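Local coordinates for acyl-coenzyme A oxidase 3 (Yarrowia lipolytica, PDB 5YS9) that oxidises acyl-CoA thioesters to trans-2-enoyl-CoA with FAD and molecular oxygen, releasing hydrogen peroxide in peroxisomal fatty acid beta-oxidation, at the flavin-adenine dinucleotide site and the interface of chains A and B. Coordinates in Å, arbitrary orientation; residue numbers count along the deposited sequence, not the author numbering. Chains: chain A/B, Acyl-coenzyme A oxidase 3.

Contact 1 is the FAD site, built by both chains, and contact 2 is a patch of the two-fold interface of chains A and B; the centres of their C-alpha atoms lie about 17 Å apart. They share A:Leu463, which touches the adenine in one and a tyrosine in the other. Helix 458-477 of chain A and helix 349-384 of chain B serve both: B:His351 and B:Arg354 face the ribose, B:Tyr350 and B:Arg353 the partner chain. Cofactor binding and pairing of the subunits are therefore probably coupled, and each of the two symmetric flavin sites is built from both chains.

Contact 1: the flavin-adenine dinucleotide site. Residues chain A 160, 163, 168-169, 200-201, 261, 450, 453-454, 457, 460, 463; chain B 331, 333-334, 345, 348, 351, 354, 428-429, 431-432. With FAD (flavin-adenine dinucleotide), chain C.
FAD lies extended in a cleft that hides 912 of its 978 Å², chain A holding the flavin and chain B much of the adenosine. The pyrimidine edge of the isoalloxazine is read by polar groups. A:Thr163, with OG1 beside its backbone N (chi1 -62°), gives its hydroxyl to flavin N1 at 2.8 Å, while its backbone N-H meets carbonyl O2. FAD N3 donates in the carbonyl plane to A:Phe160 O, and a water joins FAD O4 to the same residue. A:Trp200 O lies 2.6 Å from FAD N5, a hydrogen bond only if N5 carries a proton, which the coordinates do not show. The A:Trp200 five-membered ring stacks on the benzenoid ring with planes 22° apart, a broad indole suiting a flat surface. A:Trp454, its indole in the crowded position between backbone N and carbonyl carbon, instead turns its CE3 edge to that ring, the planes 80° apart.

At the pyrophosphate, B:Arg331 grips O1A side-on, NH2 at 2.9 Å and NE at 3.1 Å, both in the guanidinium plane, a salt bridge that would offset the alpha-phosphate charge. A:Ser169 brings backbone N and OG to O2A of that phosphate. B:Gly432 N bonds O1P of the other phosphate at 3.2 Å.

The ribose is recognised from both chains: its 2'-hydroxyl O2B donates to A:Asp457 OD2 at 2.7 Å from above the carboxylate plane, and receives B:Arg354 NH1 at 2.8 Å. A:Val460 N donates to the anti lone pair of A:Asp457 OD2, so the acid also caps helix 458-477. O3B donates to B:Gln428 O. Adenine is sandwiched between the stacked B:Tyr348 ring and A:Val460 CG2, which lies over the five-membered ring; B:Tyr348 OH is tied to B:Gln333 O. In the fold, strand 158-161 and nearby loops of chain A cradle the flavin, while the start of chain A helix 458-477 and chain B helices 349-384 and 391-429 enclose the adenosine.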
loop_
_atom_site.group_PDB
_atom_site.type_symbol
_atom_site.label_atom_id
_atom_site.label_comp_id
_atom_site.label_asym_id
_atom_site.label_seq_id
_atom_site.Cartn_x
_atom_site.Cartn_y
_atom_site.Cartn_z
ATOM N N PHE A 160 26.059 -7.113 8.498
ATOM C CA PHE A 160 26.451 -5.759 8.203
ATOM C C PHE A 160 25.788 -4.858 9.217
ATOM O O PHE A 160 24.585 -4.677 9.184
ATOM C CB PHE A 160 25.929 -5.479 6.795
ATOM C CG PHE A 160 26.388 -4.196 6.190
ATOM C CD1 PHE A 160 27.560 -4.140 5.482
ATOM C CD2 PHE A 160 25.605 -3.068 6.264
ATOM C CE1 PHE A 160 27.969 -2.971 4.894
ATOM C CE2 PHE A 160 26.006 -1.894 5.686
ATOM C CZ PHE A 160 27.190 -1.847 4.998
ATOM N N THR A 163 23.259 0.430 10.734
ATOM C CA THR A 163 22.104 1.100 11.279
ATOM C C THR A 163 22.017 0.974 12.788
ATOM O O THR A 163 22.298 -0.062 13.358
ATOM C CB THR A 163 20.823 0.598 10.619
ATOM O OG1 THR A 163 20.877 0.906 9.235
ATOM C CG2 THR A 163 19.641 1.272 11.200
ATOM N N GLY A 168 19.760 6.053 10.908
ATOM C CA GLY A 168 19.642 5.240 9.720
ATOM C C GLY A 168 20.106 5.927 8.462
ATOM O O GLY A 168 21.077 5.532 7.867
ATOM N N SER A 169 19.372 6.963 8.062
ATOM C CA SER A 169 19.740 7.794 6.920
ATOM C C SER A 169 21.046 8.563 7.128
ATOM O O SER A 169 21.866 8.664 6.215
ATOM C CB SER A 169 18.608 8.769 6.584
ATOM O OG SER A 169 17.538 8.104 5.937
ATOM N N TRP A 200 18.050 -3.461 13.111
ATOM C CA TRP A 200 17.710 -4.083 11.832
ATOM C C TRP A 200 18.829 -4.915 11.181
ATOM O O TRP A 200 18.822 -5.106 9.949
ATOM C CB TRP A 200 17.163 -3.056 10.815
ATOM C CG TRP A 200 15.916 -2.425 11.205
ATOM C CD1 TRP A 200 15.664 -1.107 11.301
ATOM C CD2 TRP A 200 14.703 -3.096 11.530
ATOM N NE1 TRP A 200 14.359 -0.900 11.708
ATOM C CE2 TRP A 200 13.762 -2.123 11.868
ATOM C CE3 TRP A 200 14.327 -4.431 11.586
ATOM C CZ2 TRP A 200 12.467 -2.452 12.263
ATOM C CZ3 TRP A 200 13.024 -4.746 11.984
ATOM C CH2 TRP A 200 12.134 -3.768 12.318
ATOM N N ILE A 201 19.754 -5.451 11.983
ATOM C CA ILE A 201 20.903 -6.204 11.409
ATOM C C ILE A 201 20.465 -7.634 10.985
ATOM O O ILE A 201 20.326 -8.564 11.835
ATOM C CB ILE A 201 22.125 -6.292 12.373
ATOM C CG1 ILE A 201 22.429 -4.930 13.015
ATOM C CG2 ILE A 201 23.354 -6.769 11.619
ATOM C CD1 ILE A 201 22.498 -3.747 12.047
ATOM N N ASN A 261 16.579 -10.350 11.665
ATOM C CA ASN A 261 17.105 -9.048 11.955
ATOM C C ASN A 261 17.242 -8.957 13.460
ATOM O O ASN A 261 16.302 -9.235 14.210
ATOM C CB ASN A 261 16.188 -7.942 11.476
ATOM C CG ASN A 261 16.071 -7.898 9.991
ATOM O OD1 ASN A 261 16.876 -7.242 9.303
ATOM N ND2 ASN A 261 15.031 -8.565 9.462
ATOM N N VAL A 450 9.886 -2.518 2.044
ATOM C CA VAL A 450 11.107 -2.105 2.700
ATOM C C VAL A 450 12.126 -1.516 1.717
ATOM O O VAL A 450 12.961 -0.734 2.107
ATOM C CB VAL A 450 11.709 -3.244 3.555
ATOM C CG1 VAL A 450 11.988 -4.475 2.721
ATOM C CG2 VAL A 450 12.951 -2.777 4.276
ATOM N N THR A 453 12.570 1.982 2.009
ATOM C CA THR A 453 13.200 2.523 3.201
ATOM C C THR A 453 14.709 2.292 3.275
ATOM O O THR A 453 15.454 3.203 3.534
ATOM C CB THR A 453 12.470 2.022 4.469
ATOM O OG1 THR A 453 11.208 2.679 4.566
ATOM C CG2 THR A 453 13.234 2.328 5.714
ATOM N N TRP A 454 15.125 1.056 3.053
ATOM C CA TRP A 454 16.531 0.680 3.050
ATOM C C TRP A 454 17.262 1.016 1.757
ATOM O O TRP A 454 16.649 1.292 0.753
ATOM C CB TRP A 454 16.703 -0.784 3.444
ATOM C CG TRP A 454 16.334 -1.799 2.418
ATOM C CD1 TRP A 454 16.202 -1.606 1.099
ATOM C CD2 TRP A 454 16.075 -3.182 2.649
ATOM N NE1 TRP A 454 15.870 -2.769 0.478
ATOM C CE2 TRP A 454 15.788 -3.759 1.411
ATOM C CE3 TRP A 454 16.054 -3.990 3.787
ATOM C CZ2 TRP A 454 15.479 -5.102 1.271
ATOM C CZ3 TRP A 454 15.750 -5.317 3.645
ATOM C CH2 TRP A 454 15.464 -5.862 2.400
ATOM N N ASP A 457 16.595 6.049 2.112
ATOM C CA ASP A 457 15.187 6.350 2.223
ATOM C C ASP A 457 14.769 7.085 0.977
ATOM O O ASP A 457 15.431 7.997 0.546
ATOM C CB ASP A 457 14.935 7.219 3.449
ATOM C CG ASP A 457 13.521 7.680 3.547
ATOM O OD1 ASP A 457 12.686 6.929 4.045
ATOM O OD2 ASP A 457 13.238 8.799 3.138
ATOM N N VAL A 460 14.475 10.860 1.337
ATOM C CA VAL A 460 15.779 11.463 1.528
ATOM C C VAL A 460 16.575 11.451 0.225
ATOM O O VAL A 460 17.236 12.430 -0.066
ATOM C CB VAL A 460 16.574 10.810 2.685
ATOM C CG1 VAL A 460 18.035 11.262 2.681
ATOM C CG2 VAL A 460 15.928 11.183 4.025
ATOM N N LEU A 463 15.097 14.312 -2.090
ATOM C CA LEU A 463 15.500 15.655 -1.653
ATOM C C LEU A 463 16.984 15.963 -1.928
ATOM O O LEU A 463 17.306 17.101 -2.220
ATOM C CB LEU A 463 15.192 15.889 -0.175
ATOM C CG LEU A 463 13.716 15.851 0.221
ATOM C CD1 LEU A 463 13.566 15.992 1.737
ATOM C CD2 LEU A 463 12.850 16.895 -0.470
ATOM N N ARG B 331 12.246 12.430 16.937
ATOM C CA ARG B 331 13.264 11.804 16.121
ATOM C C ARG B 331 14.161 12.825 15.482
ATOM O O ARG B 331 13.701 13.700 14.808
ATOM C CB ARG B 331 12.600 10.975 15.033
ATOM C CG ARG B 331 13.541 10.347 14.028
ATOM C CD ARG B 331 14.602 9.517 14.698
ATOM N NE ARG B 331 15.335 8.726 13.729
ATOM C CZ ARG B 331 15.939 7.582 14.002
ATOM N NH1 ARG B 331 15.910 7.100 15.221
ATOM N NH2 ARG B 331 16.574 6.923 13.056
ATOM N N GLN B 333 17.245 13.405 12.855
ATOM C CA GLN B 333 18.163 12.932 11.843
ATOM C C GLN B 333 18.665 14.085 10.991
ATOM O O GLN B 333 17.894 14.736 10.323
ATOM C CB GLN B 333 17.493 11.854 10.992
ATOM C CG GLN B 333 18.442 10.839 10.401
ATOM C CD GLN B 333 18.905 9.794 11.384
ATOM O OE1 GLN B 333 19.548 8.837 11.008
ATOM N NE2 GLN B 333 18.584 9.976 12.644
ATOM N N PHE B 334 19.968 14.315 11.034
ATOM C CA PHE B 334 20.675 15.272 10.198
ATOM C C PHE B 334 20.693 16.644 10.843
ATOM O O PHE B 334 19.752 17.038 11.496
ATOM C CB PHE B 334 20.047 15.363 8.816
ATOM C CG PHE B 334 20.367 14.212 7.923
ATOM C CD1 PHE B 334 21.581 14.140 7.282
ATOM C CD2 PHE B 334 19.448 13.214 7.712
ATOM C CE1 PHE B 334 21.877 13.089 6.457
ATOM C CE2 PHE B 334 19.736 12.160 6.889
ATOM C CZ PHE B 334 20.951 12.099 6.256
ATOM N N ILE B 345 12.818 15.639 13.022
ATOM C CA ILE B 345 12.177 15.576 11.714
ATOM C C ILE B 345 10.843 16.352 11.573
ATOM O O ILE B 345 10.479 16.737 10.497
ATOM C CB ILE B 345 12.094 14.148 11.161
ATOM C CG1 ILE B 345 11.138 13.273 11.975
ATOM C CG2 ILE B 345 13.498 13.560 11.058
ATOM C CD1 ILE B 345 11.096 11.830 11.504
ATOM N N TYR B 348 11.355 19.743 9.790
ATOM C CA TYR B 348 11.643 19.756 8.353
ATOM C C TYR B 348 10.409 20.109 7.577
ATOM O O TYR B 348 9.356 19.520 7.747
ATOM C CB TYR B 348 12.226 18.430 7.836
ATOM C CG TYR B 348 13.655 18.173 8.234
ATOM C CD1 TYR B 348 14.641 19.190 8.171
ATOM C CD2 TYR B 348 14.043 16.907 8.620
ATOM C CE1 TYR B 348 15.961 18.925 8.521
ATOM C CE2 TYR B 348 15.347 16.614 8.948
ATOM C CZ TYR B 348 16.321 17.610 8.896
ATOM O OH TYR B 348 17.622 17.274 9.275
ATOM N N HIS B 351 8.949 16.991 5.841
ATOM C CA HIS B 351 8.239 16.077 6.719
ATOM C C HIS B 351 6.819 16.592 7.100
ATOM O O HIS B 351 5.845 15.784 7.178
ATOM C CB HIS B 351 9.062 15.725 7.943
ATOM C CG HIS B 351 8.802 14.337 8.459
ATOM N ND1 HIS B 351 9.240 13.209 7.804
ATOM C CD2 HIS B 351 8.144 13.898 9.563
ATOM C CE1 HIS B 351 8.881 12.140 8.490
ATOM N NE2 HIS B 351 8.209 12.527 9.559
ATOM N N ARG B 354 4.344 15.873 4.432
ATOM C CA ARG B 354 3.959 14.457 4.317
ATOM C C ARG B 354 2.885 14.070 5.315
ATOM O O ARG B 354 2.018 13.271 4.975
ATOM C CB ARG B 354 5.168 13.532 4.469
ATOM C CG ARG B 354 6.182 13.675 3.340
ATOM C CD ARG B 354 7.491 13.008 3.694
ATOM N NE ARG B 354 7.326 11.585 3.935
ATOM C CZ ARG B 354 8.269 10.754 4.373
ATOM N NH1 ARG B 354 9.504 11.174 4.617
ATOM N NH2 ARG B 354 7.955 9.470 4.573
ATOM N N GLN B 428 6.038 4.880 6.309
ATOM C CA GLN B 428 7.293 5.341 5.677
ATOM C C GLN B 428 7.859 6.538 6.438
ATOM O O GLN B 428 9.035 6.628 6.562
ATOM C CB GLN B 428 7.081 5.744 4.218
ATOM C CG GLN B 428 6.851 4.599 3.283
ATOM C CD GLN B 428 6.502 5.122 1.912
ATOM O OE1 GLN B 428 7.366 5.663 1.207
ATOM N NE2 GLN B 428 5.258 4.998 1.541
ATOM N N ALA B 429 7.003 7.422 6.960
ATOM C CA ALA B 429 7.443 8.542 7.812
ATOM C C ALA B 429 8.220 8.129 9.083
ATOM O O ALA B 429 8.904 8.952 9.679
ATOM C CB ALA B 429 6.253 9.415 8.214
ATOM N N GLY B 431 10.370 5.577 8.852
ATOM C CA GLY B 431 11.518 4.825 8.348
ATOM C C GLY B 431 11.487 3.319 8.605
ATOM O O GLY B 431 10.442 2.705 8.632
ATOM N N GLY B 432 12.653 2.746 8.804
ATOM C CA GLY B 432 12.811 1.354 9.100
ATOM C C GLY B 432 11.923 0.874 10.204
ATOM O O GLY B 432 11.197 -0.116 10.045
HETATM P PA FAD C . 15.620 7.839 9.251
HETATM O O1A FAD C . 15.677 8.339 10.642
HETATM O O2A FAD C . 16.756 8.057 8.327
HETATM O O5B FAD C . 14.369 8.545 8.594
HETATM C C5B FAD C . 13.079 8.375 9.158
HETATM C C4B FAD C . 12.052 9.216 8.427
HETATM O O4B FAD C . 12.415 10.589 8.511
HETATM C C3B FAD C . 12.018 8.862 6.964
HETATM O O3B FAD C . 10.682 8.893 6.504
HETATM C C2B FAD C . 12.743 9.980 6.284
HETATM O O2B FAD C . 12.110 10.263 5.051
HETATM C C1B FAD C . 12.612 11.149 7.226
HETATM N N9A FAD C . 13.855 11.937 7.123
HETATM C C8A FAD C . 15.075 11.584 7.545
HETATM N N7A FAD C . 15.972 12.541 7.254
HETATM C C5A FAD C . 15.326 13.524 6.632
HETATM C C6A FAD C . 15.676 14.829 6.054
HETATM N N6A FAD C . 16.938 15.290 6.087
HETATM N N1A FAD C . 14.691 15.543 5.490
HETATM C C2A FAD C . 13.431 15.098 5.447
HETATM N N3A FAD C . 13.046 13.929 5.948
HETATM C C4A FAD C . 13.930 13.119 6.542
HETATM N N1 FAD C . 20.664 -1.682 8.090
HETATM C C2 FAD C . 21.854 -2.299 8.104
HETATM O O2 FAD C . 22.871 -1.637 8.296
HETATM N N3 FAD C . 22.001 -3.600 7.911
HETATM C C4 FAD C . 20.972 -4.388 7.693
HETATM O O4 FAD C . 21.142 -5.588 7.527
HETATM C C4X FAD C . 19.633 -3.801 7.665
HETATM N N5 FAD C . 18.559 -4.551 7.455
HETATM C C5X FAD C . 17.348 -3.989 7.447
HETATM C C6 FAD C . 16.266 -4.806 7.235
HETATM C C7 FAD C . 15.004 -4.281 7.221
HETATM C C7M FAD C . 13.848 -5.204 6.974
HETATM C C8 FAD C . 14.813 -2.830 7.432
HETATM C C8M FAD C . 13.442 -2.230 7.412
HETATM C C9 FAD C . 15.899 -2.004 7.636
HETATM C C9A FAD C . 17.167 -2.534 7.655
HETATM N N10 FAD C . 18.288 -1.721 7.860
HETATM C C10 FAD C . 19.533 -2.355 7.885
HETATM C "C1'" FAD C . 18.169 -0.285 8.103
HETATM C "C2'" FAD C . 17.846 0.583 6.901
HETATM O "O2'" FAD C . 19.004 0.649 6.086
HETATM C "C3'" FAD C . 17.457 1.973 7.402
HETATM O "O3'" FAD C . 16.231 1.817 8.093
HETATM C "C4'" FAD C . 17.255 3.087 6.374
HETATM O "O4'" FAD C . 18.354 3.221 5.484
HETATM C "C5'" FAD C . 17.141 4.427 7.062
HETATM O "O5'" FAD C . 15.975 4.461 7.853
HETATM P P FAD C . 15.981 5.013 9.335
HETATM O O1P FAD C . 15.244 4.029 10.156
HETATM O O2P FAD C . 17.366 5.407 9.687
HETATM O O3P FAD C . 15.098 6.324 9.219
HETATM O O HOH W 1 23.194 -7.332 7.977
HETATM O O HOH W 2 10.444 7.937 3.382
#

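Contact 2: the interface of chains A and B. Residues chain A 459, 463, 547-548, 551; chain B 350, 353, 595, 616.
The backbone here is helical throughout: helices 458-477 and 547-573 of chain A meet helix 349-384 of chain B, with helices 579-596 and 609-628 of chain B behind. B:Tyr350 is the centrepiece of the patch, with 120 Å² hidden by the partner. Its CG stands anti to the backbone N (chi1 -161°), sending the ring between chain A side chains. The phenol tip points at the face of A:Phe551, its OH 3.1 Å above the plane and over the centre, and the two side chains cross at about a right angle. A:Leu463 CD2 lies over one face of the tyrosine ring, offset toward the rim; a branched aliphatic suits that apolar face. A:Asn459 OD1 and A:Gln548 OE1 come to the ring's edge in its plane. Tyrosine suits the spot because its ring packs against A:Leu463 and A:Phe551 while the hydroxyl at its tip reaches a bridging water.

The second centre is a flat stack. A:Gln548, bent at chi2 (63°), lays its amide over the guanidinium of B:Arg353, the planes 12° apart, and its CB sits over the centre of the guanidinium, 3.6 Å from B:Arg353 CZ. Behind it, B:Arg353 grips B:Glu595 end-on, NH1 to OE1 at 2.9 Å and NH2 to OE2 at 3.1 Å, the latter on the syn lone pair. This salt bridge fixes the guanidinium's rotation and would temper its charge beneath the neutral amide. B:Thr616 OG1 donates to B:Glu595 OE2 at 2.7 Å, from above the carboxylate plane, as a second-shell anchor. An alanine in place of B:Arg353 would remove the flat platform under A:Gln548 and the cationic partner of B:Glu595, and would probably loosen this part of the dimer contact. At the other end a water links the subunits, 2.6 Å from A:Asn459 OD1 and 3.0 Å from B:Tyr350 OH.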
loop_
_atom_site.group_PDB
_atom_site.type_symbol
_atom_site.label_atom_id
_atom_site.label_comp_id
_atom_site.label_asym_id
_atom_site.label_seq_id
_atom_site.Cartn_x
_atom_site.Cartn_y
_atom_site.Cartn_z
ATOM N N ASN A 459 12.498 9.302 0.238
ATOM C CA ASN A 459 12.247 10.723 0.389
ATOM C C ASN A 459 13.556 11.457 0.576
ATOM O O ASN A 459 13.738 12.539 0.001
ATOM C CB ASN A 459 11.259 11.029 1.550
ATOM C CG ASN A 459 9.818 10.709 1.174
ATOM O OD1 ASN A 459 9.212 11.440 0.400
ATOM N ND2 ASN A 459 9.288 9.594 1.668
ATOM N N LEU A 463 15.097 14.312 -2.090
ATOM C CA LEU A 463 15.500 15.655 -1.653
ATOM C C LEU A 463 16.984 15.963 -1.928
ATOM O O LEU A 463 17.306 17.101 -2.220
ATOM C CB LEU A 463 15.192 15.889 -0.175
ATOM C CG LEU A 463 13.716 15.851 0.221
ATOM C CD1 LEU A 463 13.566 15.992 1.737
ATOM C CD2 LEU A 463 12.850 16.895 -0.470
ATOM N N SER A 547 12.065 22.863 -0.237
ATOM C CA SER A 547 11.875 21.430 -0.072
ATOM C C SER A 547 10.877 20.814 -1.045
ATOM O O SER A 547 11.172 19.756 -1.618
ATOM C CB SER A 547 11.475 21.127 1.346
ATOM O OG SER A 547 12.589 21.369 2.156
ATOM N N GLN A 548 9.726 21.472 -1.239
ATOM C CA GLN A 548 8.725 21.041 -2.207
ATOM C C GLN A 548 9.324 21.124 -3.629
ATOM O O GLN A 548 9.183 20.183 -4.416
ATOM C CB GLN A 548 7.427 21.856 -2.061
ATOM C CG GLN A 548 6.362 21.684 -3.160
ATOM C CD GLN A 548 5.778 20.256 -3.264
ATOM O OE1 GLN A 548 6.153 19.341 -2.511
ATOM N NE2 GLN A 548 4.854 20.065 -4.215
ATOM N N PHE A 551 11.991 18.258 -4.249
ATOM C CA PHE A 551 11.254 17.031 -4.466
ATOM C C PHE A 551 10.614 16.972 -5.852
ATOM O O PHE A 551 10.748 15.956 -6.555
ATOM C CB PHE A 551 10.155 16.792 -3.386
ATOM C CG PHE A 551 9.549 15.411 -3.470
ATOM C CD1 PHE A 551 8.482 15.160 -4.293
ATOM C CD2 PHE A 551 10.137 14.350 -2.810
ATOM C CE1 PHE A 551 7.964 13.892 -4.428
ATOM C CE2 PHE A 551 9.628 13.062 -2.939
ATOM C CZ PHE A 551 8.542 12.839 -3.755
ATOM N N TYR B 350 9.593 19.363 4.645
ATOM C CA TYR B 350 9.097 18.308 3.795
ATOM C C TYR B 350 8.447 17.237 4.635
ATOM O O TYR B 350 7.455 16.681 4.222
ATOM C CB TYR B 350 10.135 17.704 2.850
ATOM C CG TYR B 350 9.416 16.983 1.729
ATOM C CD1 TYR B 350 8.594 17.695 0.826
ATOM C CD2 TYR B 350 9.473 15.589 1.610
ATOM C CE1 TYR B 350 7.871 17.033 -0.168
ATOM C CE2 TYR B 350 8.773 14.931 0.601
ATOM C CZ TYR B 350 7.960 15.647 -0.270
ATOM O OH TYR B 350 7.242 14.995 -1.237
ATOM N N ARG B 353 4.916 18.503 5.320
ATOM C CA ARG B 353 4.100 18.264 4.127
ATOM C C ARG B 353 3.575 16.862 3.995
ATOM O O ARG B 353 2.505 16.691 3.473
ATOM C CB ARG B 353 4.852 18.615 2.851
ATOM C CG ARG B 353 4.850 20.101 2.574
ATOM C CD ARG B 353 5.830 20.483 1.464
ATOM N NE ARG B 353 5.420 21.776 0.931
ATOM C CZ ARG B 353 4.453 21.957 0.040
ATOM N NH1 ARG B 353 3.788 20.931 -0.478
ATOM N NH2 ARG B 353 4.148 23.181 -0.335
ATOM N N GLU B 595 -2.838 22.376 -4.430
ATOM C CA GLU B 595 -1.499 22.100 -4.925
ATOM C C GLU B 595 -1.387 20.710 -5.601
ATOM O O GLU B 595 -0.795 20.577 -6.676
ATOM C CB GLU B 595 -0.491 22.226 -3.779
ATOM C CG GLU B 595 0.979 22.287 -4.195
ATOM C CD GLU B 595 1.897 22.478 -3.001
ATOM O OE1 GLU B 595 1.545 22.019 -1.893
ATOM O OE2 GLU B 595 2.986 23.078 -3.171
ATOM N N THR B 616 1.559 26.974 -3.057
ATOM C CA THR B 616 2.782 26.392 -2.461
ATOM C C THR B 616 3.320 27.176 -1.239
ATOM O O THR B 616 3.562 26.557 -0.196
ATOM C CB THR B 616 3.868 26.128 -3.535
ATOM O OG1 THR B 616 3.297 25.321 -4.574
ATOM C CG2 THR B 616 5.125 25.400 -2.989
HETATM O O HOH W 3 6.877 12.023 -0.695
#